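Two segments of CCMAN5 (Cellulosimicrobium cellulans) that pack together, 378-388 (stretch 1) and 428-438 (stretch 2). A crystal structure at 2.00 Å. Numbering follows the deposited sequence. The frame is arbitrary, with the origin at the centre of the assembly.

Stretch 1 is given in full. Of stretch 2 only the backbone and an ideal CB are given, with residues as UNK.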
# COMPACT_ATOMS: atom_id res chain seq x y z
N LEU A 378 7.28 -6.42 -12.38
CA LEU A 378 8.31 -5.44 -12.02
C LEU A 378 9.51 -5.59 -12.96
O LEU A 378 10.09 -4.59 -13.41
CB LEU A 378 8.73 -5.61 -10.56
CG LEU A 378 9.75 -4.65 -9.93
CD1 LEU A 378 9.37 -3.19 -10.17
CD2 LEU A 378 9.85 -4.98 -8.43
N VAL A 379 9.86 -6.84 -13.25
CA VAL A 379 10.91 -7.17 -14.24
C VAL A 379 10.58 -6.62 -15.64
O VAL A 379 11.44 -6.00 -16.26
CB VAL A 379 11.24 -8.68 -14.26
CG1 VAL A 379 12.13 -9.02 -15.43
CG2 VAL A 379 11.92 -9.09 -12.94
N TYR A 380 9.35 -6.82 -16.11
CA TYR A 380 8.93 -6.30 -17.42
C TYR A 380 8.98 -4.79 -17.50
O TYR A 380 9.32 -4.23 -18.54
CB TYR A 380 7.52 -6.74 -17.77
CG TYR A 380 7.43 -7.99 -18.58
CD1 TYR A 380 8.22 -9.09 -18.28
CD2 TYR A 380 6.55 -8.08 -19.66
CE1 TYR A 380 8.14 -10.25 -19.02
CE2 TYR A 380 6.46 -9.25 -20.42
CZ TYR A 380 7.27 -10.33 -20.08
OH TYR A 380 7.21 -11.49 -20.77
N LEU A 381 8.63 -4.15 -16.38
CA LEU A 381 8.60 -2.69 -16.30
C LEU A 381 9.98 -2.08 -16.52
O LEU A 381 10.12 -1.11 -17.27
CB LEU A 381 7.99 -2.21 -14.98
CG LEU A 381 7.89 -0.69 -14.84
CD1 LEU A 381 6.91 -0.13 -15.86
CD2 LEU A 381 7.50 -0.27 -13.43
N PHE A 382 10.99 -2.65 -15.86
CA PHE A 382 12.38 -2.21 -16.04
C PHE A 382 12.96 -2.67 -17.39
O PHE A 382 13.75 -1.96 -18.00
CB PHE A 382 13.27 -2.64 -14.86
CG PHE A 382 13.20 -1.68 -13.69
CD1 PHE A 382 14.02 -0.56 -13.66
CD2 PHE A 382 12.26 -1.85 -12.67
CE1 PHE A 382 13.93 0.37 -12.60
CE2 PHE A 382 12.18 -0.94 -11.62
CZ PHE A 382 13.01 0.18 -11.59
N ALA A 383 12.55 -3.85 -17.85
CA ALA A 383 12.97 -4.36 -19.14
C ALA A 383 12.47 -3.43 -20.26
O ALA A 383 13.20 -3.17 -21.24
CB ALA A 383 12.47 -5.76 -19.34
N ASP A 384 11.26 -2.91 -20.08
CA ASP A 384 10.65 -1.94 -20.99
C ASP A 384 11.39 -0.59 -21.02
O ASP A 384 11.65 -0.05 -22.11
CB ASP A 384 9.16 -1.74 -20.68
CG ASP A 384 8.31 -2.93 -21.10
OD1 ASP A 384 8.82 -3.82 -21.82
OD2 ASP A 384 7.12 -2.99 -20.68
N ALA A 385 11.74 -0.06 -19.85
CA ALA A 385 12.58 1.14 -19.78
C ALA A 385 13.87 0.94 -20.58
O ALA A 385 14.25 1.79 -21.39
CB ALA A 385 12.90 1.52 -18.33
N GLU A 386 14.52 -0.20 -20.37
CA GLU A 386 15.75 -0.52 -21.10
C GLU A 386 15.52 -0.59 -22.62
O GLU A 386 16.32 -0.06 -23.40
CB GLU A 386 16.36 -1.81 -20.54
CG GLU A 386 17.50 -2.38 -21.34
CD GLU A 386 18.79 -1.57 -21.23
OE1 GLU A 386 18.84 -0.55 -20.51
OE2 GLU A 386 19.76 -1.99 -21.85
N ALA A 387 14.43 -1.25 -23.02
CA ALA A 387 14.03 -1.41 -24.43
C ALA A 387 13.86 -0.11 -25.21
O ALA A 387 14.09 -0.09 -26.42
CB ALA A 387 12.74 -2.26 -24.52
N THR A 388 13.44 0.96 -24.53
CA THR A 388 13.28 2.27 -25.18
C THR A 388 14.62 2.77 -25.75
O THR A 388 14.65 3.57 -26.70
CB THR A 388 12.71 3.36 -24.25
OG1 THR A 388 13.62 3.61 -23.17
CG2 THR A 388 11.35 2.94 -23.69
N UNK A 428 17.48 -10.37 -17.72
CA UNK A 428 18.72 -9.82 -18.30
C UNK A 428 18.53 -8.39 -18.82
O UNK A 428 19.43 -7.57 -18.68
CB UNK A 428 19.21 -10.72 -19.44
N UNK A 429 17.37 -8.09 -19.39
CA UNK A 429 17.03 -6.73 -19.85
C UNK A 429 16.73 -5.76 -18.70
O UNK A 429 17.10 -4.58 -18.77
CB UNK A 429 15.82 -6.79 -20.78
N UNK A 430 16.02 -6.25 -17.69
CA UNK A 430 15.70 -5.44 -16.52
C UNK A 430 16.98 -4.96 -15.81
O UNK A 430 17.06 -3.81 -15.38
CB UNK A 430 14.82 -6.24 -15.55
N UNK A 431 17.98 -5.83 -15.73
CA UNK A 431 19.20 -5.56 -14.93
C UNK A 431 19.90 -4.19 -15.16
O UNK A 431 20.11 -3.46 -14.21
CB UNK A 431 20.22 -6.67 -15.22
N UNK A 432 20.25 -3.84 -16.42
CA UNK A 432 20.90 -2.53 -16.58
C UNK A 432 20.03 -1.34 -16.16
O UNK A 432 20.55 -0.34 -15.67
CB UNK A 432 21.32 -2.35 -18.04
N UNK A 433 18.71 -1.45 -16.36
CA UNK A 433 17.80 -0.41 -15.90
C UNK A 433 17.73 -0.37 -14.37
O UNK A 433 17.58 0.70 -13.78
CB UNK A 433 16.40 -0.63 -16.49
N UNK A 434 17.84 -1.53 -13.74
CA UNK A 434 17.91 -1.59 -12.29
C UNK A 434 19.24 -0.99 -11.79
O UNK A 434 19.25 -0.29 -10.78
CB UNK A 434 17.76 -3.04 -11.81
N UNK A 435 20.34 -1.23 -12.52
CA UNK A 435 21.61 -0.59 -12.20
C UNK A 435 21.53 0.95 -12.23
O UNK A 435 22.03 1.61 -11.31
CB UNK A 435 22.68 -1.07 -13.18
N UNK A 436 20.89 1.52 -13.26
CA UNK A 436 20.76 2.98 -13.35
C UNK A 436 19.87 3.54 -12.24
O UNK A 436 20.10 4.65 -11.75
CB UNK A 436 20.19 3.38 -14.72
N UNK A 437 18.85 2.77 -11.86
CA UNK A 437 17.98 3.13 -10.75
C UNK A 437 18.78 3.28 -9.46
O UNK A 437 18.68 4.29 -8.77
CB UNK A 437 16.88 2.08 -10.57
N UNK A 438 19.59 2.27 -9.18
CA UNK A 438 20.42 2.23 -7.98
C UNK A 438 21.50 3.34 -8.01
O UNK A 438 21.77 3.97 -6.98
CB UNK A 438 21.08 0.85 -7.85

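The two helices cross at 78° with their axes only 7.1 Å apart, so where they meet there is little room for side chains.

At 428 the CA-to-CB bond points away and no atom of stretch 1 lies within 5.5 Å of the ideal CB; almost any helix-compatible residue would serve. It is Asp-428, whose OD1 accepts a weak hydrogen bond from the backbone N of the next residue.

Position 429 points sideways, its ideal CB 3.8 Å from Ala-383 CB, with the methylene carbons of Glu-386 further off. A small residue or a flexible chain able to run along the helix would fit. Glu-429 does the latter: its CB lies 3.7 Å from Ala-383 CB.

At 430 space is tightest. Its CA is 3.9 Å from the CA of Ala-383, and the ideal CB sits 3.5 Å from Val-379 O. Glycine, alanine or perhaps serine is suggested. Ala-430 supplies a single methyl group, its CB 3.9 Å from Val-379 CG1 and 4.0 Å from Phe-382 CB.

Position 431 points away, leaving the choice open; Tyr-431 uses its hydroxyl elsewhere in the structure.

At 432 phi is -62° and the N has no bond to the preceding turn, so proline is admissible, though other residues are too. Pro-432 occupies this kink, and its CG packs 3.5 Å from Glu-386 CD.

Position 433 points toward stretch 1, its ideal CB 3.3 Å from Phe-382 O and 4.2 Å from Glu-386 CB. Again a small residue is expected. Ala-433 places its CB near the plane of the Phe-382 ring, at the edge, 3.7 Å from CD1.

At 434 the bond points sideways, with Phe-382 CD1 4.8 Å from the ideal CB; a branched aliphatic or methionine could reach the ring. Leu-434 lays CD2 over one face, 3.6 Å from the Phe-382 ring centroid and 6° off the normal, a CH-pi contact.

Position 435 is out of reach and unconstrained by stretch 1; it is Gln-435.

Position 436 points toward stretch 1 but has nothing within 5.5 Å of its ideal CB. The carboxylate of Glu-386 lies beyond, favouring a long cationic or hydrogen-bond-donating chain. Arg-436 forms a salt bridge, donating from NH1 (3.0 Å) and NH2 (3.1 Å) to Glu-386 OE1, which lies at the guanidinium edge.

At 437 the bond points toward Phe-382, CE1 being 4.0 Å from the ideal CB, so an apolar residue suits. Leu-437 brings CD2 to 3.6 Å from Phe-382 CZ, completing with 430, 433 and 434 the hole that receives the side chain of Phe-382.

Position 438 is out of reach, and Val-438 makes no contact.

Stretch 2 428-438: DEAYPALQRLV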
# COMPACT_ATOMS: atom_id res chain seq x y z
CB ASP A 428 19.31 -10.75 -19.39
CG ASP A 428 18.35 -11.02 -20.56
OD1 ASP A 428 17.17 -10.60 -20.53
OD2 ASP A 428 18.78 -11.69 -21.52
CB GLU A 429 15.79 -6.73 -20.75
CG GLU A 429 15.98 -7.20 -22.14
CD GLU A 429 14.69 -7.11 -22.91
OE1 GLU A 429 14.23 -5.97 -23.20
OE2 GLU A 429 14.11 -8.18 -23.20
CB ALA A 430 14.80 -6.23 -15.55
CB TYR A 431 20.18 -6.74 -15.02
CG TYR A 431 21.39 -6.60 -14.14
CD1 TYR A 431 21.32 -6.85 -12.78
CD2 TYR A 431 22.62 -6.20 -14.68
CE1 TYR A 431 22.43 -6.71 -11.96
CE2 TYR A 431 23.74 -6.06 -13.88
CZ TYR A 431 23.63 -6.32 -12.51
OH TYR A 431 24.72 -6.19 -11.70
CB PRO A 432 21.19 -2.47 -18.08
CG PRO A 432 20.26 -3.47 -18.69
CD PRO A 432 20.19 -4.57 -17.69
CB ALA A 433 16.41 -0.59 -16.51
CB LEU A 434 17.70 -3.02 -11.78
CG LEU A 434 16.30 -3.62 -11.86
CD1 LEU A 434 16.36 -5.12 -11.64
CD2 LEU A 434 15.37 -2.98 -10.86
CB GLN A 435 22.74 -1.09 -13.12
CG GLN A 435 24.15 -0.66 -12.68
CD GLN A 435 24.75 -1.56 -11.59
OE1 GLN A 435 25.18 -1.08 -10.53
NE2 GLN A 435 24.79 -2.86 -11.85
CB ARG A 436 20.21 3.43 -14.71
CG ARG A 436 21.09 3.09 -15.91
CD ARG A 436 20.54 3.76 -17.19
NE ARG A 436 19.24 3.21 -17.59
CZ ARG A 436 19.09 2.12 -18.34
NH1 ARG A 436 20.16 1.46 -18.79
NH2 ARG A 436 17.87 1.69 -18.65
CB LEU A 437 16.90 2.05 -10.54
CG LEU A 437 15.99 2.30 -9.34
CD1 LEU A 437 14.95 3.37 -9.67
CD2 LEU A 437 15.31 1.02 -8.89
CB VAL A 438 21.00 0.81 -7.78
CG1 VAL A 438 22.02 0.78 -6.63
CG2 VAL A 438 19.87 -0.16 -7.52
O HOH W 1 16.07 3.29 -19.60
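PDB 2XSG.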